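Local structure of metallocarboxypeptidase (Trypanosoma cruzi, 3DWC) at residues 161-166 / 420-425; 265-270 / 296-301. The protein probably removes single amino acids from the C-terminus of peptides, with broad specificity but sparing proline, as a metal-dependent carboxypeptidase of the M32 family. All coordinates share one frame; numbering follows the deposited sequence.

Contact 1: 161-166 / 420-425; sequences IYEPGM and FPTYSL
E163 lays the aliphatic part of its side chain against L425, CG of E163 lying 3.6 Å from CD1 of L425, and the two side chains run past each other in opposite directions. CG of E163 stands anti to the backbone N (chi1 -158°), and the bend at chi2 (61°) leaves CG against the leucine methyl and brings OE1 beside T422. OE1 of E163 is 3.8 Å from the methyl CG2 of T422, a van der Waals contact; the charged end is satisfied by S293 OG and G295 N, while T422 OG1 bonds to the carbonyl of Y419. The same threonine methyl touches CB of Y162 at 3.9 Å. CD1 of L425 also meets M166, tip to tip, with CE of M166 4.0 Å from it. A type II turn from E163 to M166, closed by M166 N to E163 O, brings both side chains onto the one leucine. No hydrogen bond spans the segments. This small, mostly apolar patch joins the exit of helix 154-162 to the first turn of helix 421-441, between helix 168-196, whose I174 packs on L425, and helix 294-309, whose L294 touches Y162 and T422.

Contact 2: 265-270 / 296-301; sequences VIHETG and VHEGQS. With CO (cobalt (II) ion), chain Q.
G270 and S301 bring two helix backbones together until their CA atoms are only 4.0 Å apart. The helical segments run at 134° to each other, and G270 has no side chain to place between the backbones, which lets them come this close. Next to this point water 2 donates to both G270 O and Q300 O, bridging the two carbonyls.

One turn earlier on helix 259-276 is H267, and CB of S301 sits over a face of its ring, 3.4 Å from the centroid and displaced toward the rim, a CH-pi contact. The serine OG takes the position between the backbone N and the carbonyl carbon (chi1 53°), from which it donates back to E298 O at 2.8 Å. H267 and E298 converge on the cobalt ion: NE2 of H267 binds it at 2.2 Å, and so does OE2 of E298. Ring and carboxylate planes are turned 58° apart, with OE1 of E298 in the plane of the ring at its edge, 3.2 Å from CE1 of H267. H271 completes the protein ligands, and E305 accepts from ND1 of H267, a second-shell bond that, with the metal bond at NE2, holds the ring's orientation.

Waters 1 and 4 are further ligands; a third is modelled too close to the ion for its position to be relied on. Water 1 also donates to OE2 of E268 at 2.7 Å. E268 is the predicted proton donor/acceptor; with H267 and H271 it forms the HExxH motif of zincin-type metallopeptidases, to which E298 adds the downstream glutamate ligand. Helix 259-276 thus carries both histidines and helix 294-309 the third ligand, while strand 246-251 packs its I249 against E268 and T269, and helix 209-222 covers V265.

In the fold
The centres of the two contacts lie 15 Å apart near the middle of a largely helical chain, and contact 2 is nested within the long loop of sequence that contact 1 closes. They illustrate how segments distant in sequence are packed beside one another, contact 1 lying next to the metal site without being part of it: Y423, in segment 420-425, packs on the metal ligand E298 of contact 2, CD1 of Y423 lying 3.8 Å from OE1 of E298. Helix 294-309 is common ground, since its start packs on contact 1 and its next turn supplies E298. Contact 2 binds the cobalt directly, whereas the side chain of T422 in contact 1 is about 9 Å from the ion.

Contact 1: 161-166 / 420-425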
# COMPACT_ATOMS: atom_id res chain seq x y z
N ILE B 161 24.81 -6.23 -13.90
CA ILE B 161 23.77 -6.06 -12.90
C ILE B 161 22.38 -6.08 -13.56
O ILE B 161 21.43 -6.74 -13.09
CB ILE B 161 23.95 -4.72 -12.08
CG1 ILE B 161 25.26 -4.70 -11.33
CG2 ILE B 161 22.80 -4.51 -11.08
CD1 ILE B 161 25.60 -3.30 -10.69
N TYR B 162 22.30 -5.38 -14.69
CA TYR B 162 21.06 -5.15 -15.39
C TYR B 162 20.86 -6.08 -16.58
O TYR B 162 19.73 -6.34 -16.98
CB TYR B 162 21.08 -3.72 -15.90
CG TYR B 162 21.40 -2.74 -14.84
CD1 TYR B 162 20.51 -2.49 -13.80
CD2 TYR B 162 22.61 -2.05 -14.85
CE1 TYR B 162 20.83 -1.58 -12.81
CE2 TYR B 162 22.93 -1.14 -13.86
CZ TYR B 162 22.05 -0.92 -12.86
OH TYR B 162 22.39 -0.01 -11.89
N GLU B 163 21.96 -6.56 -17.14
CA GLU B 163 21.93 -7.33 -18.38
C GLU B 163 22.83 -8.56 -18.24
O GLU B 163 23.93 -8.59 -18.76
CB GLU B 163 22.38 -6.43 -19.56
CG GLU B 163 21.90 -6.91 -20.91
CD GLU B 163 20.38 -6.97 -21.04
OE1 GLU B 163 19.73 -6.00 -20.64
OE2 GLU B 163 19.82 -7.99 -21.53
N PRO B 164 22.36 -9.57 -17.50
CA PRO B 164 23.16 -10.74 -17.17
C PRO B 164 23.86 -11.32 -18.40
O PRO B 164 23.20 -11.62 -19.39
CB PRO B 164 22.13 -11.75 -16.63
CG PRO B 164 20.95 -10.97 -16.23
CD PRO B 164 21.00 -9.64 -16.93
N GLY B 165 25.18 -11.47 -18.34
CA GLY B 165 25.91 -12.18 -19.37
C GLY B 165 26.29 -11.33 -20.57
O GLY B 165 26.94 -11.84 -21.48
N MET B 166 25.92 -10.05 -20.57
CA MET B 166 26.31 -9.13 -21.64
C MET B 166 27.78 -8.72 -21.44
O MET B 166 28.15 -8.24 -20.35
CB MET B 166 25.45 -7.88 -21.65
CG MET B 166 25.91 -6.81 -22.64
SD MET B 166 25.91 -7.37 -24.36
CE MET B 166 24.15 -7.43 -24.60
N PHE B 420 21.95 2.66 -18.63
CA PHE B 420 21.50 3.28 -19.87
C PHE B 420 21.48 2.36 -21.11
O PHE B 420 20.50 2.33 -21.84
CB PHE B 420 22.33 4.51 -20.18
CG PHE B 420 21.92 5.77 -19.42
CD1 PHE B 420 20.64 6.26 -19.49
CD2 PHE B 420 22.85 6.47 -18.68
CE1 PHE B 420 20.27 7.42 -18.83
CE2 PHE B 420 22.50 7.66 -18.02
CZ PHE B 420 21.20 8.12 -18.09
N PRO B 421 22.56 1.62 -21.39
CA PRO B 421 22.58 0.86 -22.62
C PRO B 421 21.40 -0.08 -22.81
O PRO B 421 21.03 -0.40 -23.95
CB PRO B 421 23.88 0.04 -22.50
CG PRO B 421 24.70 0.74 -21.57
CD PRO B 421 23.81 1.43 -20.62
N THR B 422 20.81 -0.52 -21.71
CA THR B 422 19.72 -1.52 -21.77
C THR B 422 18.48 -1.02 -22.52
O THR B 422 17.72 -1.80 -23.03
CB THR B 422 19.33 -2.00 -20.35
OG1 THR B 422 18.60 -0.98 -19.67
CG2 THR B 422 20.58 -2.44 -19.56
N TYR B 423 18.27 0.29 -22.54
CA TYR B 423 17.18 0.88 -23.30
C TYR B 423 17.27 0.55 -24.77
O TYR B 423 16.28 0.07 -25.34
CB TYR B 423 17.21 2.41 -23.16
CG TYR B 423 16.82 2.96 -21.83
CD1 TYR B 423 15.49 3.06 -21.46
CD2 TYR B 423 17.78 3.54 -20.98
CE1 TYR B 423 15.11 3.65 -20.18
CE2 TYR B 423 17.43 4.11 -19.73
CZ TYR B 423 16.10 4.17 -19.35
OH TYR B 423 15.80 4.74 -18.14
N SER B 424 18.43 0.76 -25.39
CA SER B 424 18.57 0.45 -26.83
C SER B 424 18.59 -1.02 -27.04
O SER B 424 18.09 -1.48 -28.06
CB SER B 424 19.80 1.11 -27.46
OG SER B 424 19.73 2.55 -27.43
N LEU B 425 19.16 -1.81 -26.10
CA LEU B 425 19.04 -3.27 -26.19
C LEU B 425 17.57 -3.69 -26.22
O LEU B 425 17.16 -4.61 -26.95
CB LEU B 425 19.76 -3.99 -25.03
CG LEU B 425 21.25 -3.74 -24.86
CD1 LEU B 425 21.73 -4.44 -23.56
CD2 LEU B 425 22.11 -4.14 -26.12

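Contact 2: 265-270 / 296-301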
# COMPACT_ATOMS: atom_id res chain seq x y z
N VAL B 265 1.07 4.64 -21.06
CA VAL B 265 0.33 3.49 -20.55
C VAL B 265 0.55 2.23 -21.38
O VAL B 265 0.69 1.15 -20.83
CB VAL B 265 -1.16 3.81 -20.44
CG1 VAL B 265 -2.03 2.57 -20.35
CG2 VAL B 265 -1.36 4.73 -19.23
N ILE B 266 0.61 2.38 -22.69
CA ILE B 266 0.87 1.25 -23.59
C ILE B 266 2.26 0.64 -23.26
O ILE B 266 2.43 -0.55 -23.10
CB ILE B 266 0.72 1.67 -25.09
CG1 ILE B 266 -0.75 1.87 -25.44
CG2 ILE B 266 1.34 0.57 -26.05
CD1 ILE B 266 -1.05 2.50 -26.82
N HIS B 267 3.25 1.49 -23.14
CA HIS B 267 4.60 1.09 -22.72
C HIS B 267 4.59 0.28 -21.40
O HIS B 267 5.15 -0.81 -21.30
CB HIS B 267 5.45 2.38 -22.56
CG HIS B 267 6.89 2.11 -22.27
ND1 HIS B 267 7.87 2.18 -23.24
CD2 HIS B 267 7.51 1.74 -21.12
CE1 HIS B 267 9.03 1.84 -22.70
NE2 HIS B 267 8.84 1.56 -21.42
N GLU B 268 3.95 0.82 -20.36
CA GLU B 268 3.92 0.14 -19.08
C GLU B 268 3.09 -1.11 -19.11
O GLU B 268 3.41 -2.06 -18.46
CB GLU B 268 3.40 1.08 -18.00
CG GLU B 268 4.22 2.32 -17.84
CD GLU B 268 5.69 2.07 -17.54
OE1 GLU B 268 6.01 1.07 -16.86
OE2 GLU B 268 6.54 2.92 -17.95
N THR B 269 2.03 -1.11 -19.89
CA THR B 269 1.25 -2.31 -20.09
C THR B 269 2.13 -3.38 -20.73
O THR B 269 2.01 -4.55 -20.39
CB THR B 269 -0.04 -2.02 -20.87
OG1 THR B 269 -0.80 -1.10 -20.12
CG2 THR B 269 -0.92 -3.30 -21.13
N GLY B 270 3.03 -3.01 -21.63
CA GLY B 270 3.92 -4.02 -22.22
C GLY B 270 4.82 -4.68 -21.17
O GLY B 270 5.02 -5.87 -21.22
N VAL B 296 15.58 -7.35 -22.02
CA VAL B 296 14.41 -8.16 -22.33
C VAL B 296 13.11 -7.49 -21.85
O VAL B 296 12.16 -7.43 -22.61
CB VAL B 296 14.55 -9.64 -21.87
CG1 VAL B 296 13.26 -10.43 -22.17
CG2 VAL B 296 15.77 -10.25 -22.53
N HIS B 297 13.13 -6.85 -20.68
CA HIS B 297 11.92 -6.17 -20.16
C HIS B 297 11.51 -4.99 -21.05
O HIS B 297 10.35 -4.89 -21.48
CB HIS B 297 12.16 -5.71 -18.72
CG HIS B 297 11.01 -5.97 -17.82
ND1 HIS B 297 9.72 -5.65 -18.16
CD2 HIS B 297 10.94 -6.64 -16.65
CE1 HIS B 297 8.90 -6.03 -17.19
NE2 HIS B 297 9.62 -6.64 -16.26
N GLU B 298 12.48 -4.13 -21.35
CA GLU B 298 12.24 -2.94 -22.19
C GLU B 298 11.94 -3.38 -23.62
O GLU B 298 11.27 -2.66 -24.35
CB GLU B 298 13.45 -1.97 -22.11
CG GLU B 298 13.23 -0.66 -22.82
CD GLU B 298 12.26 0.28 -22.10
OE1 GLU B 298 12.18 1.47 -22.50
OE2 GLU B 298 11.62 -0.14 -21.13
N GLY B 299 12.35 -4.60 -23.99
CA GLY B 299 11.91 -5.20 -25.24
C GLY B 299 10.42 -5.49 -25.31
O GLY B 299 9.79 -5.39 -26.37
N GLN B 300 9.86 -5.89 -24.18
CA GLN B 300 8.43 -6.02 -24.05
C GLN B 300 7.68 -4.69 -24.00
O GLN B 300 6.62 -4.55 -24.62
CB GLN B 300 8.10 -6.88 -22.83
CG GLN B 300 8.83 -8.25 -22.78
CD GLN B 300 8.94 -8.99 -24.09
OE1 GLN B 300 7.95 -9.49 -24.63
NE2 GLN B 300 10.15 -9.04 -24.64
N SER B 301 8.17 -3.70 -23.28
CA SER B 301 7.47 -2.42 -23.28
C SER B 301 7.47 -1.80 -24.68
O SER B 301 6.47 -1.20 -25.15
CB SER B 301 8.15 -1.49 -22.28
OG SER B 301 9.52 -1.44 -22.57
CO CO Q . 10.22 0.92 -19.81
O HOH W 1 9.16 2.27 -18.34
O HOH W 2 4.76 -6.48 -24.22
O HOH W 3 11.29 2.33 -20.14
O HOH W 4 11.73 0.98 -18.24